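Local structure of Myo-inositol phosphohydrolase (Mitsuokella multacida, 4WU3) at residues Leu344-Arg349 and Gly431-Trp436; Ser393-Asn398 and Met491-Leu496; Arg422-Gly427 and His539-Ala544; Asn350-Asn355 and Leu401-Pro406. The protein probably removes phosphate groups from inositol polyphosphates such as phytate, as a member of the protein tyrosine phosphatase-like phytase family. The protein carries 2 engineered substitutions. All blocks are in the same frame, centred on the assembly; numbering follows the deposited sequence.

Contact 1: Leu344-Arg349 and Gly431-Trp436; sequences LDTKDR and GNAVSW
The carboxylate of D345 and the side-chain amide of N432 each take a partner from the other segment. S435 OG donates to D345 OD1 (2.9 Å) on the syn side, 23° out of the carboxylate plane, whereas D348 N meets N432 OD1 (2.7 Å) in the plane of the amide carbonyl. Between these groups the antiparallel pair of strands 342-346 and 432-438 is interrupted by a classic beta bulge, in which D345 and T346 both face A433. The O of A433 accepts from D345 N at 2.9 Å and, weakly, from T346 N at 3.4 Å; A433 N returns a bond to T346 O (3.0 Å). The bulge directs the side chain of D345 toward the adjacent strand, and with CG beside its own backbone N (chi1 -73°) the carboxylate lies against S435. There OD2 forms a salt bridge with R422 and OD1 also receives Q541 NE2, tying the sheet to the phosphate-binding loop. With an alanine in place of D345, S435 OG would probably be left without its acceptor and R422 without one of its carboxylate mates. T346 and A433 share one sheet face, where T346 CG2 presses tightly on A433 CB (3.3 Å), and T346 OG1 is held by E400 and R349. On the other face, beside V434, L344 CD1 crosses over N432 CB at 3.9 Å. Beyond the strands, G431 has a positive phi (94°) that suits glycine, and its O lies 3.5 Å from D348 CB.

Contact 2: Ser393-Asn398 and Met491-Leu496; sequences SAEFSN and MTEQQL
One water bridges the two segments, 2.9 Å from F396 O and 2.9 Å from E493 OE1, and so links the loop backbone to the first turn of helix 493-499. The E493 carboxylate also approaches the F396 ring obliquely: OE2 lies 3.4 Å from F396 CZ, with the carboxylate and ring planes 38° apart. E493 reaches this position on an extended chain, and OE2 is hydrogen-bonded to H539 NE2. From the other segment E395 slides past E493 in the opposite direction, its carboxylate turned almost perpendicular to that of E493. The closest oxygens of the two acids are modelled too near each other to be relied on; E395 OE1 forms a salt bridge with R422. CG of F396 stands between its backbone N and carbonyl carbon (chi1 47°), which sets the ring across the end of the E493 side chain, with L496 CD2 at its edge, 4.5 Å from CE1. Replacing F396 by an alanine would probably open a gap beside the E493 carboxylate and deprive L496 CD2 of its aromatic neighbour. At the end of the contact the side chains of L496 and N398 cross at about a right angle, L496 CD1 lying 3.6 Å from N398 OD1, whose hydrogen bond comes from Q402 NE2. T492 and Q495 form a capping box, with Q495 N to T492 OG1 at 3.1 Å and T492 N to Q495 OE1 at 3.0 Å. The N-terminal ends of helices 493-499 and 398-411 meet here, with F396 and E493 resting on I418 of strand 416-422 and L496 on V428 of strand 426-429.

Contact 3: Arg422-Gly427 and His539-Ala544; sequences RQETHG and HSQAGA. Engineered in segment 539-544: S540 (natural residue Cys). With 4IP (inositol-(1,3,4,5)-tetrakisphosphate), chain F.
Packing is closest where the R422 guanidinium is sandwiched between Q541 and H426: Q541 CG lies over one face, 3.4 Å from R422 NH2, and H426 CB lies over the opposite face. The guanidinium and Q541 amide planes are 77° apart, so the glutamine's aliphatic chain, not its flat amide, supplies the cover. E424 occupies the edge, where its OE2 accepts from R422 NE (2.8 Å) and R422 NH2 (3.2 Å), both in the guanidinium plane. This side-on salt bridge fixes the rotation of the group, while R422 NH1 turns to E395 and D345. R422 CD lies over the centre of the H426 ring, and the bend at chi3 (71°) then turns NE toward E424.

S540-A544 belong to the phosphate-binding loop, the P-loop of the protein tyrosine phosphatase fold, between strand 535-539 and helix 545-558. S540 is an engineered replacement for a cysteine, the residue that serves as nucleophile in this family. H539 ND1 donates along its ring plane to a lone pair of S540 O (3.0 Å), bracing the start of the loop, and H539 NE2 is taken by E493. E424 OE1 forms a salt bridge with R546.

The histidines meet more loosely, H426 CE1 lying 4.2 Å from H539 CE1. On the ligand side the loop turns its backbone N-H groups to the inositol tetrakisphosphate: A544 N bonds to O2P (2.9 Å) and Q541 N to O3P (3.2 Å), while A542 N adds only weak bonds to both oxygens. At this end of the loop A544 is partly exposed.

Contact 4: Asn350-Asn355 and Leu401-Pro406; sequences NQLPRN and LQAMLP
M404 runs from helix 398-411 across the ring of P353 at about a right angle. Its CB leaves the helix flank, and CG stands beside the backbone N (chi1 -76°), where it meets P353 CD at 3.4 Å, a tight carbon-carbon contact. The next bond is fully extended and carries SD to 3.6 Å from P353 CG, the neighbouring ring atom. A bend at the last torsion (46°) then turns CE away from the proline.

L352 adds a second apolar touch from the loop: its CD2 lies 3.7 Å from A403 O and 4.3 Å from M404 CG. A403, whose CB points toward the loop, brings that methyl to 3.5 Å from Q351 C and so packs mainly on backbone, with L352 CD2 farther off. The interface is held by van der Waals contact, and its small alanine lets the chain pass close to the helix.

Segment 350-355 belongs to the connection from strand 342-346 to strand 357-358 and passes across one flank of helix 398-411. Just beyond the touching residues, R354 pairs through its backbone with A394, which follows strand 390-393, and P353 touches S393 at the end of that strand.

All four contacts gather in the C-terminal half of the chain, their centres 8 to 16 Å apart. Along the sequence, 344-349 runs directly into 350-355; then come 393-398, 401-406, 422-427, 431-436, 491-496 and 539-544, so that contacts 1, 2 and 3 interlock while contact 4 closes before contact 3 opens. Contacts 1 and 3 share a sheet, in which strands 426-429 and 432-438 are neighbours. Contact 2 adjoins both, its centre 8 Å from that of contact 1 and 10 Å from that of contact 3, and meets contact 4 through helix 398-411 and the A394-R354 backbone pair. R422 of contact 3 is shared by contacts 1 and 2, so the three meet near the bound inositol phosphate.

Contact 1: Leu344-Arg349 and Gly431-Trp436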
# COMPACT_ATOMS: atom_id res chain seq x y z
N LEU A 344 -12.98 25.14 24.22
CA LEU A 344 -14.03 25.78 24.99
C LEU A 344 -15.29 24.92 24.97
O LEU A 344 -16.01 24.91 23.99
CB LEU A 344 -14.34 27.15 24.39
CG LEU A 344 -15.55 27.90 24.94
CD1 LEU A 344 -15.41 28.13 26.44
CD2 LEU A 344 -15.67 29.22 24.20
N ASP A 345 -15.54 24.19 26.06
CA ASP A 345 -16.69 23.29 26.14
C ASP A 345 -17.97 24.10 26.27
O ASP A 345 -18.96 23.82 25.60
CB ASP A 345 -16.58 22.36 27.35
CG ASP A 345 -15.53 21.27 27.15
OD1 ASP A 345 -15.21 20.96 25.99
OD2 ASP A 345 -15.04 20.72 28.16
N THR A 346 -17.95 25.08 27.16
CA THR A 346 -19.11 25.93 27.36
C THR A 346 -18.69 27.25 28.01
O THR A 346 -17.91 27.29 28.96
CB THR A 346 -20.22 25.23 28.16
OG1 THR A 346 -21.33 26.13 28.35
CG2 THR A 346 -19.72 24.77 29.52
N LYS A 347 -19.21 28.32 27.44
CA LYS A 347 -18.90 29.66 27.88
C LYS A 347 -19.65 29.97 29.16
O LYS A 347 -20.75 29.50 29.36
CB LYS A 347 -19.34 30.64 26.81
CG LYS A 347 -18.35 31.74 26.59
CD LYS A 347 -18.90 32.77 25.62
CE LYS A 347 -18.61 34.18 26.11
NZ LYS A 347 -19.05 35.18 25.11
N ASP A 348 -19.03 30.77 30.00
CA ASP A 348 -19.64 31.17 31.26
C ASP A 348 -20.87 32.03 31.00
O ASP A 348 -20.76 33.15 30.50
CB ASP A 348 -18.63 31.96 32.08
CG ASP A 348 -19.11 32.23 33.49
OD1 ASP A 348 -20.24 31.82 33.84
OD2 ASP A 348 -18.34 32.87 34.25
N ARG A 349 -22.04 31.48 31.33
CA ARG A 349 -23.32 32.10 31.04
C ARG A 349 -24.31 31.80 32.15
O ARG A 349 -24.28 30.73 32.75
CB ARG A 349 -23.85 31.57 29.71
CG ARG A 349 -22.94 31.85 28.52
CD ARG A 349 -23.39 31.09 27.28
NE ARG A 349 -23.06 29.67 27.37
CZ ARG A 349 -23.44 28.76 26.48
NH1 ARG A 349 -24.18 29.11 25.44
NH2 ARG A 349 -23.09 27.49 26.64
N GLY A 431 -13.88 30.95 34.59
CA GLY A 431 -15.31 30.68 34.69
C GLY A 431 -15.85 29.82 33.56
O GLY A 431 -16.97 29.30 33.65
N ASN A 432 -15.06 29.66 32.50
CA ASN A 432 -15.47 28.86 31.34
C ASN A 432 -15.01 27.42 31.47
O ASN A 432 -13.90 27.16 31.90
CB ASN A 432 -14.88 29.42 30.05
CG ASN A 432 -15.21 30.88 29.82
OD1 ASN A 432 -16.37 31.28 29.77
ND2 ASN A 432 -14.17 31.69 29.68
N ALA A 433 -15.88 26.49 31.08
CA ALA A 433 -15.54 25.07 31.02
C ALA A 433 -14.63 24.81 29.83
O ALA A 433 -14.96 25.17 28.70
CB ALA A 433 -16.81 24.24 30.89
N VAL A 434 -13.48 24.18 30.07
CA VAL A 434 -12.53 23.87 29.03
C VAL A 434 -12.08 22.42 29.16
O VAL A 434 -12.25 21.81 30.21
CB VAL A 434 -11.29 24.79 29.10
CG1 VAL A 434 -11.69 26.24 28.96
CG2 VAL A 434 -10.54 24.57 30.40
N SER A 435 -11.52 21.89 28.08
CA SER A 435 -10.96 20.54 28.07
C SER A 435 -9.73 20.44 27.16
O SER A 435 -9.57 21.22 26.22
CB SER A 435 -12.02 19.51 27.66
OG SER A 435 -12.56 19.80 26.39
N TRP A 436 -8.86 19.50 27.45
CA TRP A 436 -7.67 19.31 26.64
C TRP A 436 -8.02 18.32 25.54
O TRP A 436 -8.10 17.12 25.77
CB TRP A 436 -6.52 18.81 27.50
CG TRP A 436 -5.19 18.71 26.80
CD1 TRP A 436 -4.43 17.59 26.67
CD2 TRP A 436 -4.46 19.77 26.17
NE1 TRP A 436 -3.28 17.88 25.98
CE2 TRP A 436 -3.27 19.21 25.66
CE3 TRP A 436 -4.70 21.14 25.97
CZ2 TRP A 436 -2.32 19.97 24.97
CZ3 TRP A 436 -3.76 21.89 25.28
CH2 TRP A 436 -2.59 21.30 24.79

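Contact 2: Ser393-Asn398 and Met491-Leu496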
# COMPACT_ATOMS: atom_id res chain seq x y z
N SER A 393 -26.83 16.63 32.08
CA SER A 393 -26.61 17.75 31.18
C SER A 393 -25.25 17.68 30.54
O SER A 393 -24.42 16.83 30.87
CB SER A 393 -26.72 19.07 31.94
OG SER A 393 -25.61 19.26 32.81
N ALA A 394 -25.01 18.62 29.63
CA ALA A 394 -23.69 18.88 29.11
C ALA A 394 -22.80 19.44 30.22
O ALA A 394 -23.26 19.68 31.33
CB ALA A 394 -23.76 19.88 27.96
N GLU A 395 -21.53 19.62 29.91
CA GLU A 395 -20.62 20.26 30.85
C GLU A 395 -21.16 21.64 31.21
O GLU A 395 -21.91 22.24 30.44
CB GLU A 395 -19.23 20.38 30.25
CG GLU A 395 -18.20 20.93 31.21
CD GLU A 395 -17.92 19.98 32.35
OE1 GLU A 395 -17.10 19.06 32.19
OE2 GLU A 395 -18.51 20.16 33.42
N PHE A 396 -20.76 22.15 32.37
CA PHE A 396 -21.23 23.45 32.86
C PHE A 396 -20.08 24.39 33.22
O PHE A 396 -19.10 24.00 33.87
CB PHE A 396 -22.15 23.28 34.09
CG PHE A 396 -21.61 22.34 35.14
CD1 PHE A 396 -20.63 22.76 36.03
CD2 PHE A 396 -22.07 21.04 35.23
CE1 PHE A 396 -20.13 21.90 36.99
CE2 PHE A 396 -21.57 20.16 36.19
CZ PHE A 396 -20.60 20.60 37.07
N SER A 397 -20.22 25.64 32.78
CA SER A 397 -19.39 26.72 33.27
C SER A 397 -19.88 27.09 34.67
O SER A 397 -20.89 26.56 35.14
CB SER A 397 -19.58 27.92 32.36
OG SER A 397 -20.94 28.28 32.33
N ASN A 398 -19.19 28.03 35.32
CA ASN A 398 -19.61 28.52 36.64
C ASN A 398 -21.03 29.07 36.62
O ASN A 398 -21.85 28.76 37.48
CB ASN A 398 -18.68 29.61 37.15
CG ASN A 398 -19.12 30.15 38.50
OD1 ASN A 398 -19.56 29.40 39.37
ND2 ASN A 398 -19.03 31.47 38.68
N MET A 491 -9.61 26.50 37.98
CA MET A 491 -10.13 25.52 38.95
C MET A 491 -10.30 24.16 38.26
O MET A 491 -10.44 24.09 37.04
CB MET A 491 -11.51 25.93 39.48
CG MET A 491 -11.59 27.27 40.19
SD MET A 491 -13.28 27.50 40.78
CE MET A 491 -14.02 28.31 39.36
N THR A 492 -10.30 23.09 39.06
CA THR A 492 -10.86 21.81 38.61
C THR A 492 -12.36 21.93 38.79
O THR A 492 -12.84 22.82 39.49
CB THR A 492 -10.36 20.60 39.42
OG1 THR A 492 -10.75 20.71 40.79
CG2 THR A 492 -8.87 20.49 39.35
N GLU A 493 -13.11 21.03 38.15
CA GLU A 493 -14.56 21.02 38.32
C GLU A 493 -14.92 20.64 39.75
O GLU A 493 -15.89 21.15 40.31
CB GLU A 493 -15.22 20.03 37.36
CG GLU A 493 -16.70 19.84 37.64
CD GLU A 493 -17.45 19.15 36.51
OE1 GLU A 493 -17.27 19.56 35.33
OE2 GLU A 493 -18.24 18.23 36.80
N GLN A 494 -14.13 19.74 40.32
CA GLN A 494 -14.36 19.32 41.69
C GLN A 494 -14.30 20.51 42.64
O GLN A 494 -15.19 20.67 43.47
CB GLN A 494 -13.34 18.28 42.11
CG GLN A 494 -13.34 18.06 43.61
CD GLN A 494 -12.69 16.76 43.99
OE1 GLN A 494 -11.78 16.28 43.31
NE2 GLN A 494 -13.15 16.17 45.08
N GLN A 495 -13.24 21.32 42.51
CA GLN A 495 -13.09 22.53 43.31
C GLN A 495 -14.29 23.43 43.12
O GLN A 495 -14.86 23.89 44.10
CB GLN A 495 -11.83 23.30 42.92
CG GLN A 495 -10.56 22.65 43.42
CD GLN A 495 -9.31 23.34 42.91
OE1 GLN A 495 -9.20 23.71 41.74
NE2 GLN A 495 -8.35 23.53 43.80
N LEU A 496 -14.68 23.67 41.87
CA LEU A 496 -15.88 24.46 41.60
C LEU A 496 -17.13 23.88 42.27
O LEU A 496 -17.90 24.61 42.90
CB LEU A 496 -16.12 24.58 40.09
CG LEU A 496 -17.39 25.36 39.71
CD1 LEU A 496 -17.32 26.78 40.25
CD2 LEU A 496 -17.57 25.37 38.19
O HOH W 1 -16.97 22.42 35.15

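Contact 3: Arg422-Gly427 and His539-Ala544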
# COMPACT_ATOMS: atom_id res chain seq x y z
N ARG A 422 -16.25 12.16 32.60
CA ARG A 422 -15.32 12.48 31.53
C ARG A 422 -13.90 11.93 31.71
O ARG A 422 -13.19 12.31 32.65
CB ARG A 422 -15.25 13.98 31.37
CG ARG A 422 -16.59 14.64 31.10
CD ARG A 422 -16.39 16.13 30.86
NE ARG A 422 -15.73 16.40 29.59
CZ ARG A 422 -15.47 17.62 29.13
NH1 ARG A 422 -15.80 18.69 29.85
NH2 ARG A 422 -14.89 17.77 27.95
N GLN A 423 -13.47 11.06 30.80
CA GLN A 423 -12.09 10.56 30.85
C GLN A 423 -11.12 11.66 30.47
O GLN A 423 -10.03 11.77 31.03
CB GLN A 423 -11.88 9.37 29.92
CG GLN A 423 -10.46 8.84 30.02
CD GLN A 423 -10.17 7.65 29.12
OE1 GLN A 423 -10.37 7.71 27.90
NE2 GLN A 423 -9.67 6.58 29.72
N GLU A 424 -11.52 12.46 29.49
CA GLU A 424 -10.68 13.52 28.97
C GLU A 424 -10.41 14.56 30.06
O GLU A 424 -11.26 14.80 30.94
CB GLU A 424 -11.33 14.18 27.75
CG GLU A 424 -12.64 14.91 28.03
CD GLU A 424 -13.88 14.06 27.78
OE1 GLU A 424 -13.77 12.82 27.77
OE2 GLU A 424 -14.96 14.64 27.59
N THR A 425 -9.24 15.17 30.00
CA THR A 425 -8.84 16.20 30.95
C THR A 425 -9.64 17.49 30.71
O THR A 425 -9.73 17.96 29.59
CB THR A 425 -7.33 16.51 30.81
OG1 THR A 425 -6.58 15.51 31.51
CG2 THR A 425 -6.99 17.88 31.39
N HIS A 426 -10.22 18.04 31.78
CA HIS A 426 -11.00 19.28 31.68
C HIS A 426 -10.95 20.04 32.99
O HIS A 426 -10.51 19.51 34.02
CB HIS A 426 -12.46 19.00 31.32
CG HIS A 426 -13.22 18.33 32.42
ND1 HIS A 426 -14.25 18.95 33.10
CD2 HIS A 426 -13.09 17.10 32.97
CE1 HIS A 426 -14.73 18.12 34.01
NE2 HIS A 426 -14.04 16.99 33.96
N GLY A 427 -11.44 21.28 32.95
CA GLY A 427 -11.48 22.14 34.11
C GLY A 427 -12.18 23.44 33.81
O GLY A 427 -13.02 23.51 32.92
N HIS A 539 -23.09 14.31 34.09
CA HIS A 539 -22.69 15.13 32.95
C HIS A 539 -21.50 14.50 32.26
O HIS A 539 -20.73 13.75 32.85
CB HIS A 539 -22.36 16.59 33.37
CG HIS A 539 -20.97 16.79 33.87
ND1 HIS A 539 -19.89 16.93 33.03
CD2 HIS A 539 -20.48 16.85 35.12
CE1 HIS A 539 -18.79 17.07 33.74
NE2 HIS A 539 -19.12 17.02 35.02
N SER A 540 -21.37 14.79 30.98
CA SER A 540 -20.17 14.44 30.24
C SER A 540 -19.82 15.71 29.47
O SER A 540 -19.85 16.79 30.05
CB SER A 540 -20.42 13.23 29.35
OG SER A 540 -21.73 13.27 28.83
N GLN A 541 -19.48 15.60 28.19
CA GLN A 541 -19.12 16.79 27.42
C GLN A 541 -20.39 17.44 26.92
O GLN A 541 -20.61 18.62 27.15
CB GLN A 541 -18.19 16.44 26.23
CG GLN A 541 -17.43 17.62 25.65
CD GLN A 541 -18.26 18.49 24.71
OE1 GLN A 541 -19.20 18.03 24.08
NE2 GLN A 541 -17.89 19.76 24.61
N ALA A 542 -21.23 16.65 26.26
CA ALA A 542 -22.45 17.16 25.64
C ALA A 542 -23.73 16.73 26.34
O ALA A 542 -24.82 17.13 25.95
CB ALA A 542 -22.50 16.71 24.19
N GLY A 543 -23.62 15.91 27.37
CA GLY A 543 -24.81 15.40 28.04
C GLY A 543 -25.60 14.47 27.13
O GLY A 543 -26.82 14.37 27.25
N ALA A 544 -24.91 13.79 26.22
CA ALA A 544 -25.57 12.87 25.28
C ALA A 544 -25.15 11.42 25.51
O ALA A 544 -25.76 10.72 26.33
CB ALA A 544 -25.28 13.29 23.84
C1 4IP F . -20.81 12.98 22.94
O1 4IP F . -21.59 13.08 24.13
C2 4IP F . -20.05 14.28 22.70
O2 4IP F . -20.96 15.37 22.68
C3 4IP F . -19.31 14.26 21.37
O3 4IP F . -18.64 15.50 21.18
C4 4IP F . -20.25 13.99 20.20
O4 4IP F . -19.49 13.89 19.00
C5 4IP F . -21.03 12.70 20.43
O5 4IP F . -21.95 12.47 19.37
C6 4IP F . -21.76 12.71 21.77
O6 4IP F . -22.44 11.47 21.98
P1 4IP F . -20.98 12.80 25.60
O1P 4IP F . -20.76 11.32 25.63
O2P 4IP F . -22.07 13.31 26.51
O3P 4IP F . -19.73 13.64 25.65
P3 4IP F . -17.04 15.54 20.92
O4P 4IP F . -16.81 14.41 19.94
O5P 4IP F . -16.45 15.32 22.30
O6P 4IP F . -16.78 16.90 20.34
P4 4IP F . -19.84 14.74 17.67
O7P 4IP F . -20.02 16.16 18.16
O8P 4IP F . -18.62 14.54 16.81
O9P 4IP F . -21.11 14.08 17.16
P5 4IP F . -22.22 10.97 18.84
OPF 4IP F . -20.92 10.21 19.09
OPG 4IP F . -22.55 11.18 17.38
OPH 4IP F . -23.38 10.48 19.68

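Contact 4: Asn350-Asn355 and Leu401-Pro406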
# COMPACT_ATOMS: atom_id res chain seq x y z
N ASN A 350 -25.20 32.76 32.42
CA ASN A 350 -26.21 32.61 33.46
C ASN A 350 -27.49 31.96 32.95
O ASN A 350 -28.51 32.62 32.74
CB ASN A 350 -26.53 33.97 34.08
CG ASN A 350 -25.33 34.58 34.77
OD1 ASN A 350 -24.43 33.87 35.23
ND2 ASN A 350 -25.30 35.91 34.85
N GLN A 351 -27.42 30.65 32.75
CA GLN A 351 -28.54 29.87 32.27
C GLN A 351 -28.23 28.39 32.49
O GLN A 351 -27.09 28.03 32.76
CB GLN A 351 -28.79 30.15 30.78
CG GLN A 351 -27.64 29.74 29.88
CD GLN A 351 -27.72 30.38 28.50
OE1 GLN A 351 -28.28 31.45 28.34
NE2 GLN A 351 -27.14 29.73 27.51
N LEU A 352 -29.24 27.53 32.39
CA LEU A 352 -29.03 26.11 32.57
C LEU A 352 -28.09 25.59 31.49
O LEU A 352 -28.09 26.10 30.36
CB LEU A 352 -30.36 25.37 32.51
CG LEU A 352 -31.37 25.69 33.62
CD1 LEU A 352 -32.77 25.22 33.22
CD2 LEU A 352 -30.93 25.07 34.93
N PRO A 353 -27.26 24.59 31.82
CA PRO A 353 -26.35 24.05 30.83
C PRO A 353 -27.13 23.38 29.71
O PRO A 353 -28.32 23.09 29.87
CB PRO A 353 -25.54 23.02 31.63
CG PRO A 353 -26.44 22.61 32.75
CD PRO A 353 -27.19 23.86 33.10
N ARG A 354 -26.47 23.17 28.58
CA ARG A 354 -27.08 22.48 27.45
C ARG A 354 -27.59 21.10 27.86
O ARG A 354 -27.02 20.44 28.73
CB ARG A 354 -26.05 22.35 26.33
CG ARG A 354 -26.61 21.87 25.00
CD ARG A 354 -25.64 22.15 23.85
NE ARG A 354 -24.28 21.67 24.13
CZ ARG A 354 -23.71 20.63 23.53
NH1 ARG A 354 -24.35 19.95 22.58
NH2 ARG A 354 -22.47 20.28 23.86
N ASN A 355 -28.69 20.68 27.26
CA ASN A 355 -29.25 19.33 27.45
C ASN A 355 -29.54 18.98 28.91
O ASN A 355 -29.39 17.81 29.33
CB ASN A 355 -28.31 18.28 26.84
CG ASN A 355 -28.16 18.43 25.35
OD1 ASN A 355 -29.10 18.81 24.66
ND2 ASN A 355 -26.97 18.13 24.83
N LEU A 401 -23.54 26.37 36.43
CA LEU A 401 -23.69 25.67 37.69
C LEU A 401 -24.59 26.47 38.63
O LEU A 401 -25.45 25.91 39.30
CB LEU A 401 -22.36 25.40 38.36
CG LEU A 401 -22.50 24.71 39.71
CD1 LEU A 401 -23.08 23.31 39.58
CD2 LEU A 401 -21.15 24.65 40.40
N GLN A 402 -24.41 27.79 38.65
CA GLN A 402 -25.23 28.65 39.52
C GLN A 402 -26.70 28.53 39.16
O GLN A 402 -27.55 28.53 40.05
CB GLN A 402 -24.80 30.12 39.44
CG GLN A 402 -23.36 30.38 39.87
CD GLN A 402 -23.08 29.95 41.31
OE1 GLN A 402 -23.90 30.14 42.20
NE2 GLN A 402 -21.92 29.37 41.53
N ALA A 403 -27.01 28.41 37.88
CA ALA A 403 -28.40 28.27 37.45
C ALA A 403 -29.00 26.90 37.81
O ALA A 403 -30.19 26.80 38.09
CB ALA A 403 -28.52 28.51 35.96
N MET A 404 -28.18 25.85 37.80
CA MET A 404 -28.64 24.50 38.14
C MET A 404 -28.98 24.39 39.62
O MET A 404 -29.88 23.66 40.01
CB MET A 404 -27.56 23.48 37.87
CG MET A 404 -27.35 23.11 36.43
SD MET A 404 -26.03 21.89 36.28
CE MET A 404 -26.50 20.75 37.57
N LEU A 405 -28.23 25.11 40.44
CA LEU A 405 -28.31 24.96 41.88
C LEU A 405 -29.72 25.07 42.46
O LEU A 405 -30.16 24.17 43.15
CB LEU A 405 -27.40 25.98 42.56
CG LEU A 405 -25.97 25.50 42.73
CD1 LEU A 405 -25.09 26.65 43.20
CD2 LEU A 405 -25.93 24.34 43.71
N PRO A 406 -30.43 26.18 42.19
CA PRO A 406 -31.76 26.30 42.78
C PRO A 406 -32.73 25.25 42.25
O PRO A 406 -33.60 24.79 42.99
CB PRO A 406 -32.22 27.71 42.37
CG PRO A 406 -31.37 28.07 41.20
CD PRO A 406 -30.06 27.36 41.41